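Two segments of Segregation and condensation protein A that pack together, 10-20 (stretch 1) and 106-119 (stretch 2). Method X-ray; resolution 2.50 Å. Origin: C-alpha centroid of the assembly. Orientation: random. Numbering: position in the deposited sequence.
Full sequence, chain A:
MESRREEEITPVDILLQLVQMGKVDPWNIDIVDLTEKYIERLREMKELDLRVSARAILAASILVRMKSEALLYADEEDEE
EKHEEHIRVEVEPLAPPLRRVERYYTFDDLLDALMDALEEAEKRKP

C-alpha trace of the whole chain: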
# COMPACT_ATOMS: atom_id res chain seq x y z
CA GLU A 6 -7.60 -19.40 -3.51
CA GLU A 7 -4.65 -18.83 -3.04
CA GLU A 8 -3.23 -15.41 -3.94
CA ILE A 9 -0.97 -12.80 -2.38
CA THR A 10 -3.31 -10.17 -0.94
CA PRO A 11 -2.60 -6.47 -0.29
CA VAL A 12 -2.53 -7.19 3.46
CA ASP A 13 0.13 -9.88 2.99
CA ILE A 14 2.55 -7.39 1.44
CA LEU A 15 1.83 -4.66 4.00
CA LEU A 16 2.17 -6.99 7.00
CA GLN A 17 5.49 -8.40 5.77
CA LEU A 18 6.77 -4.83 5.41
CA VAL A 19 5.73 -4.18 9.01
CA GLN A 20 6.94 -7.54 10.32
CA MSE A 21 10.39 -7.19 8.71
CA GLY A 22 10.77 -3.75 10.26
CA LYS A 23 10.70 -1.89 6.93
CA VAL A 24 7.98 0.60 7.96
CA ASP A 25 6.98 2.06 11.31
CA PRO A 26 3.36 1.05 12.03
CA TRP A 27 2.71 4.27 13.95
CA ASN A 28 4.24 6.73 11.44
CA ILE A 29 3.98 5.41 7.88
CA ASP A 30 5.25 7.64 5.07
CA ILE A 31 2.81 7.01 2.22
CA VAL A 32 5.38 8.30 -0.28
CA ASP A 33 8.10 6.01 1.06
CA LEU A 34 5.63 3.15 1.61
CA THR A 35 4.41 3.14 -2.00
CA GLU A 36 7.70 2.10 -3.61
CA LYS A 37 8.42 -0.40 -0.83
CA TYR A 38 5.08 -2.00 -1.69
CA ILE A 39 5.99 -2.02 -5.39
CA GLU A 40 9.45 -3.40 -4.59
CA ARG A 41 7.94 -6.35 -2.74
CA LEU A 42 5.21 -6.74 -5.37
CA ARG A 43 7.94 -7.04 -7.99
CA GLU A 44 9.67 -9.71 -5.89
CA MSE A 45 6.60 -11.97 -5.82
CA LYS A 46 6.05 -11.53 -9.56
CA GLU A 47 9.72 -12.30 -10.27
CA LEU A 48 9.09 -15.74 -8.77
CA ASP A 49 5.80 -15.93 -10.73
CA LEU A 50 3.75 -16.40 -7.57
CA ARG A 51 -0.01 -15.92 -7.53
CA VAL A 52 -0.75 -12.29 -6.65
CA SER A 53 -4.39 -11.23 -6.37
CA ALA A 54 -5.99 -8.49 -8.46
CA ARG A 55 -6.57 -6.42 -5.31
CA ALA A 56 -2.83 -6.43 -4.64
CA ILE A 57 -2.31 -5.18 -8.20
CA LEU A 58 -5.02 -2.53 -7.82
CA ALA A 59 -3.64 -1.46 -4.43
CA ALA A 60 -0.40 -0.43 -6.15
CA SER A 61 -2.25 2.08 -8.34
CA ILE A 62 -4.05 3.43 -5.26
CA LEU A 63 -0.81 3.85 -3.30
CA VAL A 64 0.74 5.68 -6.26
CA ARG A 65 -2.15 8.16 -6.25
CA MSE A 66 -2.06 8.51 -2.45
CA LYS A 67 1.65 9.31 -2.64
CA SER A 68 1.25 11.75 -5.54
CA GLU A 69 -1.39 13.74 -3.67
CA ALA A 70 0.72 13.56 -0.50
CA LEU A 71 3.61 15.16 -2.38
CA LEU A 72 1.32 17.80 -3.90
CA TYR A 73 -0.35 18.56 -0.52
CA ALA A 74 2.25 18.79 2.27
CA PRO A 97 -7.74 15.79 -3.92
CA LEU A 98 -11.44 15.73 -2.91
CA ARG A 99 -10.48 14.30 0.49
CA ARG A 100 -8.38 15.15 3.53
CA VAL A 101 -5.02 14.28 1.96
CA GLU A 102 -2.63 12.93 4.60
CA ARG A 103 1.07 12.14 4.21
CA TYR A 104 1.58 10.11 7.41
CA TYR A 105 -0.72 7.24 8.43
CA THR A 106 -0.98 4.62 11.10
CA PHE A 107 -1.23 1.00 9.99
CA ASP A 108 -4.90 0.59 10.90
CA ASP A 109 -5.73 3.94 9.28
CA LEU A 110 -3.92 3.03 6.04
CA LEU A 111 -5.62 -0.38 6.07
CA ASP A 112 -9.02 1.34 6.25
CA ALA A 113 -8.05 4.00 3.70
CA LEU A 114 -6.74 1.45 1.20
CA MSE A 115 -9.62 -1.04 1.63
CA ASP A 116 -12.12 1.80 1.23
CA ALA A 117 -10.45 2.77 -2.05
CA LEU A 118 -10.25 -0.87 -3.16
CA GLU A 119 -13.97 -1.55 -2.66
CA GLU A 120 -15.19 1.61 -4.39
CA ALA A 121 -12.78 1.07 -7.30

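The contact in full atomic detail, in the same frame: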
# COMPACT_ATOMS: atom_id res chain seq x y z
N THR A 10 -2.36 -11.25 -1.14
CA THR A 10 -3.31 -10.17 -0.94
C THR A 10 -2.58 -8.89 -0.57
O THR A 10 -1.41 -8.91 -0.18
CB THR A 10 -4.30 -10.55 0.17
OG1 THR A 10 -3.59 -10.72 1.40
CG2 THR A 10 -5.03 -11.84 -0.18
N PRO A 11 -3.24 -7.73 -0.71
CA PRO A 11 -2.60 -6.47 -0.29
C PRO A 11 -2.15 -6.48 1.17
O PRO A 11 -1.13 -5.87 1.50
CB PRO A 11 -3.68 -5.42 -0.53
CG PRO A 11 -4.56 -6.01 -1.57
CD PRO A 11 -4.54 -7.50 -1.36
N VAL A 12 -2.90 -7.15 2.04
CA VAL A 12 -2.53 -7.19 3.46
C VAL A 12 -1.25 -7.98 3.65
O VAL A 12 -0.40 -7.61 4.48
CB VAL A 12 -3.69 -7.76 4.29
CG1 VAL A 12 -3.34 -7.75 5.77
CG2 VAL A 12 -4.97 -6.98 4.02
N ASP A 13 -1.08 -9.07 2.90
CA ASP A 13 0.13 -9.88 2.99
C ASP A 13 1.38 -9.04 2.78
O ASP A 13 2.35 -9.14 3.54
CB ASP A 13 0.08 -11.02 1.98
CG ASP A 13 -0.99 -12.05 2.30
OD1 ASP A 13 -1.23 -12.30 3.50
OD2 ASP A 13 -1.58 -12.61 1.35
N ILE A 14 1.37 -8.20 1.74
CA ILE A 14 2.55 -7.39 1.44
C ILE A 14 2.77 -6.34 2.52
O ILE A 14 3.90 -6.09 2.94
CB ILE A 14 2.41 -6.76 0.04
CG1 ILE A 14 2.28 -7.86 -1.02
CG2 ILE A 14 3.60 -5.86 -0.25
CD1 ILE A 14 2.05 -7.34 -2.42
N LEU A 15 1.69 -5.71 2.99
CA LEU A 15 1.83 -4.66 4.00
C LEU A 15 2.30 -5.23 5.33
O LEU A 15 3.17 -4.64 5.99
CB LEU A 15 0.51 -3.91 4.16
CG LEU A 15 0.06 -3.09 2.95
CD1 LEU A 15 -1.41 -2.71 3.07
CD2 LEU A 15 0.92 -1.84 2.81
N LEU A 16 1.77 -6.39 5.73
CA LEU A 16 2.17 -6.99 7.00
C LEU A 16 3.64 -7.41 6.99
O LEU A 16 4.35 -7.25 7.99
CB LEU A 16 1.28 -8.19 7.34
CG LEU A 16 -0.15 -7.92 7.78
CD1 LEU A 16 -0.91 -9.22 8.00
CD2 LEU A 16 -0.14 -7.11 9.04
N GLN A 17 4.10 -7.97 5.87
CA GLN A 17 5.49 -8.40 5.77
C GLN A 17 6.44 -7.20 5.78
O GLN A 17 7.59 -7.32 6.23
CB GLN A 17 5.69 -9.24 4.50
CG GLN A 17 7.09 -9.85 4.35
CD GLN A 17 8.06 -8.96 3.59
OE1 GLN A 17 7.66 -8.08 2.83
NE2 GLN A 17 9.36 -9.20 3.78
N LEU A 18 5.98 -6.05 5.28
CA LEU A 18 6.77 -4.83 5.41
C LEU A 18 6.84 -4.38 6.86
O LEU A 18 7.89 -3.94 7.33
CB LEU A 18 6.17 -3.72 4.54
CG LEU A 18 6.27 -3.87 3.02
CD1 LEU A 18 5.52 -2.74 2.32
CD2 LEU A 18 7.72 -3.90 2.59
N VAL A 19 5.73 -4.49 7.59
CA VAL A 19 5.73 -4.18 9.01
C VAL A 19 6.56 -5.20 9.78
O VAL A 19 7.41 -4.84 10.60
CB VAL A 19 4.29 -4.11 9.55
CG1 VAL A 19 4.29 -3.99 11.06
CG2 VAL A 19 3.55 -2.94 8.92
N GLN A 20 6.33 -6.49 9.51
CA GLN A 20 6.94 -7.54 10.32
C GLN A 20 8.45 -7.62 10.12
O GLN A 20 9.16 -8.06 11.03
CB GLN A 20 6.27 -8.88 10.00
CG GLN A 20 6.76 -10.04 10.84
CD GLN A 20 7.80 -10.87 10.12
OE1 GLN A 20 7.84 -10.91 8.89
NE2 GLN A 20 8.66 -11.54 10.88
N THR A 106 -1.20 5.81 10.30
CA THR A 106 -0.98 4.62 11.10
C THR A 106 -1.39 3.39 10.29
O THR A 106 -2.03 3.50 9.24
CB THR A 106 -1.77 4.68 12.42
OG1 THR A 106 -3.17 4.78 12.14
CG2 THR A 106 -1.33 5.89 13.24
N PHE A 107 -0.99 2.21 10.77
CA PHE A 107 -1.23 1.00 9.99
C PHE A 107 -2.72 0.70 9.87
O PHE A 107 -3.19 0.35 8.79
CB PHE A 107 -0.48 -0.18 10.60
CG PHE A 107 -0.47 -1.40 9.72
CD1 PHE A 107 -1.21 -2.52 10.06
CD2 PHE A 107 0.25 -1.41 8.54
CE1 PHE A 107 -1.21 -3.64 9.25
CE2 PHE A 107 0.25 -2.52 7.72
CZ PHE A 107 -0.48 -3.64 8.08
N ASP A 108 -3.47 0.82 10.97
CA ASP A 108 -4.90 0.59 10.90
C ASP A 108 -5.60 1.65 10.05
O ASP A 108 -6.57 1.33 9.35
CB ASP A 108 -5.51 0.54 12.30
CG ASP A 108 -4.97 -0.60 13.14
OD1 ASP A 108 -5.34 -1.76 12.87
OD2 ASP A 108 -4.16 -0.34 14.06
N ASP A 109 -5.13 2.89 10.10
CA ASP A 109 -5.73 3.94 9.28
C ASP A 109 -5.47 3.70 7.79
O ASP A 109 -6.38 3.85 6.97
CB ASP A 109 -5.20 5.31 9.70
CG ASP A 109 -5.92 5.87 10.91
OD1 ASP A 109 -7.14 5.66 11.02
OD2 ASP A 109 -5.26 6.53 11.74
N LEU A 110 -4.23 3.33 7.44
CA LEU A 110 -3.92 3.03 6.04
C LEU A 110 -4.70 1.82 5.55
O LEU A 110 -5.19 1.79 4.42
CB LEU A 110 -2.42 2.82 5.87
CG LEU A 110 -1.75 3.09 4.52
CD1 LEU A 110 -0.24 3.11 4.67
CD2 LEU A 110 -2.13 2.07 3.46
N LEU A 111 -4.83 0.80 6.41
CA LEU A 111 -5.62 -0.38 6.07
C LEU A 111 -7.06 -0.00 5.73
O LEU A 111 -7.62 -0.49 4.74
CB LEU A 111 -5.58 -1.37 7.24
CG LEU A 111 -4.61 -2.56 7.20
CD1 LEU A 111 -5.14 -3.70 6.37
CD2 LEU A 111 -3.26 -2.12 6.68
N ASP A 112 -7.67 0.88 6.53
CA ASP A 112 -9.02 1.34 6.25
C ASP A 112 -9.06 2.22 5.01
O ASP A 112 -9.96 2.09 4.17
CB ASP A 112 -9.60 2.08 7.45
CG ASP A 112 -10.20 1.15 8.49
OD1 ASP A 112 -9.47 0.71 9.40
OD2 ASP A 112 -11.41 0.86 8.39
N ALA A 113 -8.08 3.12 4.86
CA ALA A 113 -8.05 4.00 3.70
C ALA A 113 -7.86 3.22 2.41
O ALA A 113 -8.50 3.53 1.39
CB ALA A 113 -6.94 5.05 3.87
N LEU A 114 -7.00 2.21 2.42
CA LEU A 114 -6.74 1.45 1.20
C LEU A 114 -7.92 0.54 0.86
O LEU A 114 -8.33 0.45 -0.30
CB LEU A 114 -5.45 0.64 1.34
CG LEU A 114 -5.12 -0.33 0.21
CD1 LEU A 114 -4.98 0.42 -1.10
CD2 LEU A 114 -3.85 -1.10 0.50
N MSE A 115 -8.48 -0.14 1.86
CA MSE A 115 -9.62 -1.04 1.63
C MSE A 115 -10.88 -0.28 1.23
O MSE A 115 -11.73 -0.81 0.51
CB MSE A 115 -9.90 -1.88 2.88
CG MSE A 115 -9.72 -3.38 2.69
SE MSE A 115 -8.02 -3.88 1.88
CE MSE A 115 -6.89 -3.83 3.47
N ASP A 116 -11.01 0.97 1.69
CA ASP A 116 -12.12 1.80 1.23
C ASP A 116 -11.94 2.18 -0.24
O ASP A 116 -12.91 2.22 -1.00
CB ASP A 116 -12.24 3.05 2.10
CG ASP A 116 -13.10 2.82 3.33
OD1 ASP A 116 -13.85 1.82 3.36
OD2 ASP A 116 -13.03 3.65 4.26
N ALA A 117 -10.70 2.47 -0.65
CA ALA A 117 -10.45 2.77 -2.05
C ALA A 117 -10.55 1.53 -2.92
O ALA A 117 -10.96 1.62 -4.09
CB ALA A 117 -9.08 3.42 -2.21
N LEU A 118 -10.18 0.37 -2.38
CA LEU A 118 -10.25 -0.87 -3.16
C LEU A 118 -11.70 -1.25 -3.46
O LEU A 118 -12.01 -1.69 -4.57
CB LEU A 118 -9.53 -1.99 -2.43
CG LEU A 118 -8.01 -2.01 -2.52
CD1 LEU A 118 -7.41 -2.92 -1.46
CD2 LEU A 118 -7.57 -2.45 -3.90
N GLU A 119 -12.59 -1.10 -2.48
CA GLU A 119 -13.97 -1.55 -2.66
C GLU A 119 -14.81 -0.59 -3.49
O GLU A 119 -15.78 -1.03 -4.11
CB GLU A 119 -14.63 -1.79 -1.30
CG GLU A 119 -14.62 -3.25 -0.86
CD GLU A 119 -13.25 -3.71 -0.37
OE1 GLU A 119 -12.58 -4.46 -1.10
OE2 GLU A 119 -12.87 -3.33 0.76

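Residues 11-20 and 107-119 each form a helix. The two helices run nearly antiparallel, with 159° between their N-to-C directions. Their axes approach to 11.9 Å. This is a wide spacing, and side chains rather than backbone fill the gap. The register follows from the opposed directions. Pro11 CA lies 9.1 Å from Leu114 CA, Val12 CA lies 7.9 Å from Leu111 CA, and Val19 CA lies 8.7 Å from Phe107 CA. The start of the first helix therefore packs against the middle and later part of the second, and its end packs against the start of the second.

Each helix opens with a threonine N-cap. Asp13 N donates a weak bond to Thr10 OG1 at 3.4 Å, and Thr10 N donates to Asp13 OD2 at 2.9 Å. Thr10 OG1 also donates to Asp13 OD2 at 2.8 Å. The second helix repeats part of this pattern. Asp109 N donates a weak bond to Thr106 OG1 at 3.4 Å, and Thr106 OG1 donates to Asp109 OD2 at 2.8 Å. Threonine and aspartate suit these places because their short polar side chains can reach across the first turn. Neither cap touches the opposite stretch.

No hydrogen bond crosses between the stretches. The contact is apolar throughout and buries 411 Å², both sides summed. Phe107 has the largest share, 91 Å². Its CA-to-CB bond points toward the first helix, and its chi1 is t. Three side chains meet its ring. Leu15 CB lies at the ring edge, 3.8 Å from Phe107 CE2. Val19 CG2 comes within 3.5 Å of Phe107 CE2, and Leu16 CD2 within 3.6 Å of Phe107 CZ. A large flat ring suits this place because it can touch residues on successive turns at once. The CA-to-CB bond of Leu16 points sideways, but the end of its side chain comes nearer and reaches the ring.

Leu15 is buried, and its CA-to-CB bond points toward the second helix. It gives up 72 Å², the most in its stretch. Besides the ring, it meets two leucines: Leu15 CD1 is 4.1 Å from Leu111 CD2 and 3.9 Å from Leu114 CD2. A branched leucine has the reach to fill the space between helices this far apart.

At the start of the first helix, Pro11 is buried, and its CA-to-CB bond also points toward the second helix. Pro11 CB is 4.4 Å from Leu114 CD2, and Pro11 CG is 4.2 Å from Leu118 CD1. Proline fits the first turn of a helix, where its lack of an N-H costs no helical hydrogen bond, and its ring offers a compact apolar surface.

The CA-to-CB bond of Val12 points sideways. Val12 CG2 lies 4.0 Å from Leu111 CD1 and 3.7 Å from CE of Met115, a selenomethionine. The CA-to-CB bonds of Leu111 and Met115 are also sideways, but their ends come nearer to the first helix. Asp108, Asp112 and Asp116 are exposed and take no part in the contact. The second helix is thus amphipathic. The CA-to-CB bonds of Phe107, Leu110, Leu114 and Leu118 point toward the first helix, and these three aspartates lie outside the contact.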